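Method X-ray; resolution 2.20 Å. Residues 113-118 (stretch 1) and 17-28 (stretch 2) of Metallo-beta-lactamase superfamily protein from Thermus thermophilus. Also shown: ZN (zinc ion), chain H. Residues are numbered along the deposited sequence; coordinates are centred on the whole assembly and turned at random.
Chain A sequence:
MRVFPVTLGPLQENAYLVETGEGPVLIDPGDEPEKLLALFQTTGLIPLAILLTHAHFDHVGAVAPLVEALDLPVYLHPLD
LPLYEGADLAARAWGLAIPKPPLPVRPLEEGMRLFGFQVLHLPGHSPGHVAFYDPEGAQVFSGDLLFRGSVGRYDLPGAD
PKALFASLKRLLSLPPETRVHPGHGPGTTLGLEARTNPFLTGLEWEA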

# COMPACT_ATOMS: atom_id res chain seq x y z
N ARG A 113 -8.04 13.19 -4.68
CA ARG A 113 -9.04 12.62 -3.78
C ARG A 113 -9.75 11.46 -4.46
O ARG A 113 -10.29 11.63 -5.55
CB ARG A 113 -10.10 13.66 -3.39
CG ARG A 113 -9.87 14.36 -2.08
CD ARG A 113 -8.90 15.51 -2.22
NE ARG A 113 -9.20 16.57 -1.27
N LEU A 114 -9.74 10.29 -3.82
CA LEU A 114 -10.50 9.15 -4.33
C LEU A 114 -10.87 8.23 -3.19
O LEU A 114 -10.07 8.01 -2.26
CB LEU A 114 -9.73 8.36 -5.43
CG LEU A 114 -8.63 7.35 -5.07
CD1 LEU A 114 -8.25 6.51 -6.27
CD2 LEU A 114 -7.41 8.05 -4.54
N PHE A 115 -12.10 7.72 -3.26
CA PHE A 115 -12.66 6.82 -2.25
C PHE A 115 -12.47 7.33 -0.83
O PHE A 115 -12.21 6.55 0.09
CB PHE A 115 -12.08 5.40 -2.41
CG PHE A 115 -12.45 4.74 -3.71
CD1 PHE A 115 -13.68 4.08 -3.85
CD2 PHE A 115 -11.56 4.74 -4.78
CE1 PHE A 115 -14.02 3.45 -5.05
CE2 PHE A 115 -11.88 4.11 -5.98
CZ PHE A 115 -13.11 3.46 -6.12
N GLY A 116 -12.61 8.64 -0.66
CA GLY A 116 -12.56 9.26 0.67
C GLY A 116 -11.15 9.48 1.19
O GLY A 116 -10.99 9.89 2.35
N PHE A 117 -10.14 9.23 0.35
CA PHE A 117 -8.73 9.44 0.72
C PHE A 117 -8.12 10.64 0.01
O PHE A 117 -8.51 11.00 -1.10
CB PHE A 117 -7.87 8.20 0.37
CG PHE A 117 -8.23 6.95 1.15
CD1 PHE A 117 -7.98 6.87 2.52
CD2 PHE A 117 -8.78 5.85 0.50
CE1 PHE A 117 -8.30 5.72 3.23
CE2 PHE A 117 -9.10 4.69 1.19
CZ PHE A 117 -8.86 4.62 2.56
N GLN A 118 -7.13 11.25 0.66
CA GLN A 118 -6.26 12.21 -0.01
C GLN A 118 -4.93 11.50 -0.29
O GLN A 118 -4.36 10.86 0.59
CB GLN A 118 -6.05 13.44 0.88
CG GLN A 118 -5.02 14.45 0.36
CD GLN A 118 -4.75 15.62 1.33
OE1 GLN A 118 -4.23 16.66 0.91
NE2 GLN A 118 -5.12 15.46 2.60
ZN ZN H . -14.64 10.65 -4.22
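Stretch 2 17-28: LVETGEGPVLID

Stretch 2 is a β-hairpin that lies against the tight turn of stretch 1. Its first strand runs from Leu-17 toward Thr-20, a type I turn from Thr-20 to Gly-23 reverses the chain, and the second strand returns through Val-25 to Ile-27. Val-18 and Val-25 pair through two backbone hydrogen bonds, N to O, each 2.8 Å. Stretch 1 is itself a small hairpin: a type I' turn spans Leu-114 to Phe-117, closed by Phe-117 N to Leu-114 O at 2.9 Å. No backbone-to-backbone hydrogen bond joins the two stretches, so the contact, which buries 357 Å² in all, is made largely by side chains. The CA atoms come nearest at Phe-115 and Glu-22, 5.4 Å apart.

Phe-115 covers the most surface. Its phi and psi of 48° and 39° suit the left-handed corner of a type I' turn, and its CA-to-CB bond points sideways, with chi1 in m. One face of the ring receives Val-25: CG1 of Val-25 lies 3.4 Å from the centroid of the Phe-115 ring and 15° off its normal, a CH-pi contact. A flat aromatic ring accepts a methyl group well in this way, and the β-branched valine, pointing toward stretch 1, supplies one. Thr-20 OG1 lies at the ring's edge. Thr-20 OG1 also organises the turn, donating to Gly-23 O at 2.7 Å and accepting from Glu-22 N at 3.0 Å. Threonine thus combines a polar role within its own hairpin with close packing, Thr-20 CB lying 3.3 Å from Phe-115 O.

Glu-22, in the turn, points toward stretch 1. Its OE1 accepts a weak hydrogen bond from Phe-115 N, at 3.3 Å with an angle of 125°. The same carboxylate binds the zinc ion through both oxygens, Glu-22 OE1 at 2.4 Å and Glu-22 OE2 at 2.5 Å, a task suited to its negative charge. A water 2.3 Å from the zinc also accepts a weak hydrogen bond from Gly-116 N, at 3.4 Å. Gly-116 has a phi of 80°, a value that favours glycine.

Phe-117 extends the apolar side of the contact. Its CA-to-CB bond points sideways, but the end of the ring comes nearer the other hairpin. At the ring's edge, Phe-117 CZ lies 4.1 Å from Val-18 CG1, and Phe-117 CE2 lies 4.1 Å from Val-25 CG2. Val-25 therefore touches both phenylalanines, one methyl over the face of Phe-115 and the other at the edge of Phe-117.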

# COMPACT_ATOMS: atom_id res chain seq x y z
N LEU A 17 -8.68 -4.37 3.09
CA LEU A 17 -10.00 -4.24 2.51
C LEU A 17 -10.75 -3.21 3.34
O LEU A 17 -11.00 -3.41 4.52
CB LEU A 17 -10.73 -5.59 2.49
CG LEU A 17 -12.15 -5.64 1.92
CD1 LEU A 17 -12.21 -5.25 0.43
CD2 LEU A 17 -12.80 -7.02 2.17
N VAL A 18 -11.07 -2.09 2.71
CA VAL A 18 -11.56 -0.92 3.43
C VAL A 18 -12.92 -0.53 2.87
O VAL A 18 -13.05 -0.33 1.66
CB VAL A 18 -10.58 0.29 3.29
CG1 VAL A 18 -11.09 1.49 4.09
CG2 VAL A 18 -9.16 -0.10 3.71
N GLU A 19 -13.91 -0.41 3.74
CA GLU A 19 -15.21 0.12 3.35
C GLU A 19 -15.14 1.64 3.41
O GLU A 19 -14.89 2.20 4.45
CB GLU A 19 -16.33 -0.42 4.25
CG GLU A 19 -17.75 -0.12 3.71
CD GLU A 19 -18.87 -0.89 4.42
OE1 GLU A 19 -18.64 -1.45 5.53
OE2 GLU A 19 -20.00 -0.93 3.87
N THR A 20 -15.34 2.30 2.28
CA THR A 20 -15.35 3.76 2.25
C THR A 20 -16.77 4.27 2.03
O THR A 20 -17.69 3.50 1.75
CB THR A 20 -14.37 4.33 1.17
OG1 THR A 20 -15.01 4.40 -0.11
CG2 THR A 20 -13.10 3.47 1.06
N GLY A 21 -16.96 5.58 2.16
CA GLY A 21 -18.25 6.21 1.85
C GLY A 21 -18.64 6.06 0.38
O GLY A 21 -19.80 6.27 0.02
N GLU A 22 -17.66 5.71 -0.46
CA GLU A 22 -17.90 5.46 -1.89
C GLU A 22 -17.81 3.98 -2.28
O GLU A 22 -17.68 3.65 -3.46
CB GLU A 22 -16.93 6.28 -2.74
CG GLU A 22 -17.26 7.76 -2.77
CD GLU A 22 -16.04 8.62 -3.02
OE1 GLU A 22 -15.27 8.33 -3.96
OE2 GLU A 22 -15.84 9.59 -2.27
N GLY A 23 -17.89 3.10 -1.30
CA GLY A 23 -17.79 1.67 -1.57
C GLY A 23 -16.43 1.10 -1.16
O GLY A 23 -15.50 1.86 -0.87
N PRO A 24 -16.32 -0.23 -1.14
CA PRO A 24 -15.10 -0.90 -0.69
C PRO A 24 -13.93 -0.74 -1.66
O PRO A 24 -14.12 -0.72 -2.88
CB PRO A 24 -15.51 -2.38 -0.60
CG PRO A 24 -17.02 -2.38 -0.66
CD PRO A 24 -17.36 -1.21 -1.52
N VAL A 25 -12.73 -0.61 -1.10
CA VAL A 25 -11.50 -0.69 -1.88
C VAL A 25 -10.55 -1.69 -1.25
O VAL A 25 -10.59 -1.96 -0.05
CB VAL A 25 -10.75 0.68 -2.02
CG1 VAL A 25 -11.49 1.60 -2.95
CG2 VAL A 25 -10.48 1.34 -0.65
N LEU A 26 -9.67 -2.22 -2.09
CA LEU A 26 -8.64 -3.13 -1.67
C LEU A 26 -7.26 -2.51 -1.90
O LEU A 26 -6.89 -2.22 -3.04
CB LEU A 26 -8.80 -4.44 -2.44
CG LEU A 26 -7.77 -5.54 -2.19
CD1 LEU A 26 -7.68 -5.88 -0.72
CD2 LEU A 26 -8.14 -6.75 -3.05
N ILE A 27 -6.53 -2.31 -0.80
CA ILE A 27 -5.19 -1.72 -0.82
C ILE A 27 -4.09 -2.79 -0.79
O ILE A 27 -4.04 -3.61 0.13
CB ILE A 27 -4.99 -0.75 0.39
CG1 ILE A 27 -6.00 0.41 0.31
CG2 ILE A 27 -3.55 -0.22 0.48
CD1 ILE A 27 -6.00 1.34 1.54
N ASP A 28 -3.19 -2.74 -1.78
CA ASP A 28 -2.00 -3.61 -1.87
C ASP A 28 -2.27 -5.14 -1.77
O ASP A 28 -1.77 -5.80 -0.84
CB ASP A 28 -0.94 -3.23 -0.82
CG ASP A 28 -0.38 -1.83 -1.01
OD1 ASP A 28 -0.75 -1.13 -1.98
OD2 ASP A 28 0.45 -1.42 -0.16
O HOH W 1 -13.18 11.37 -2.58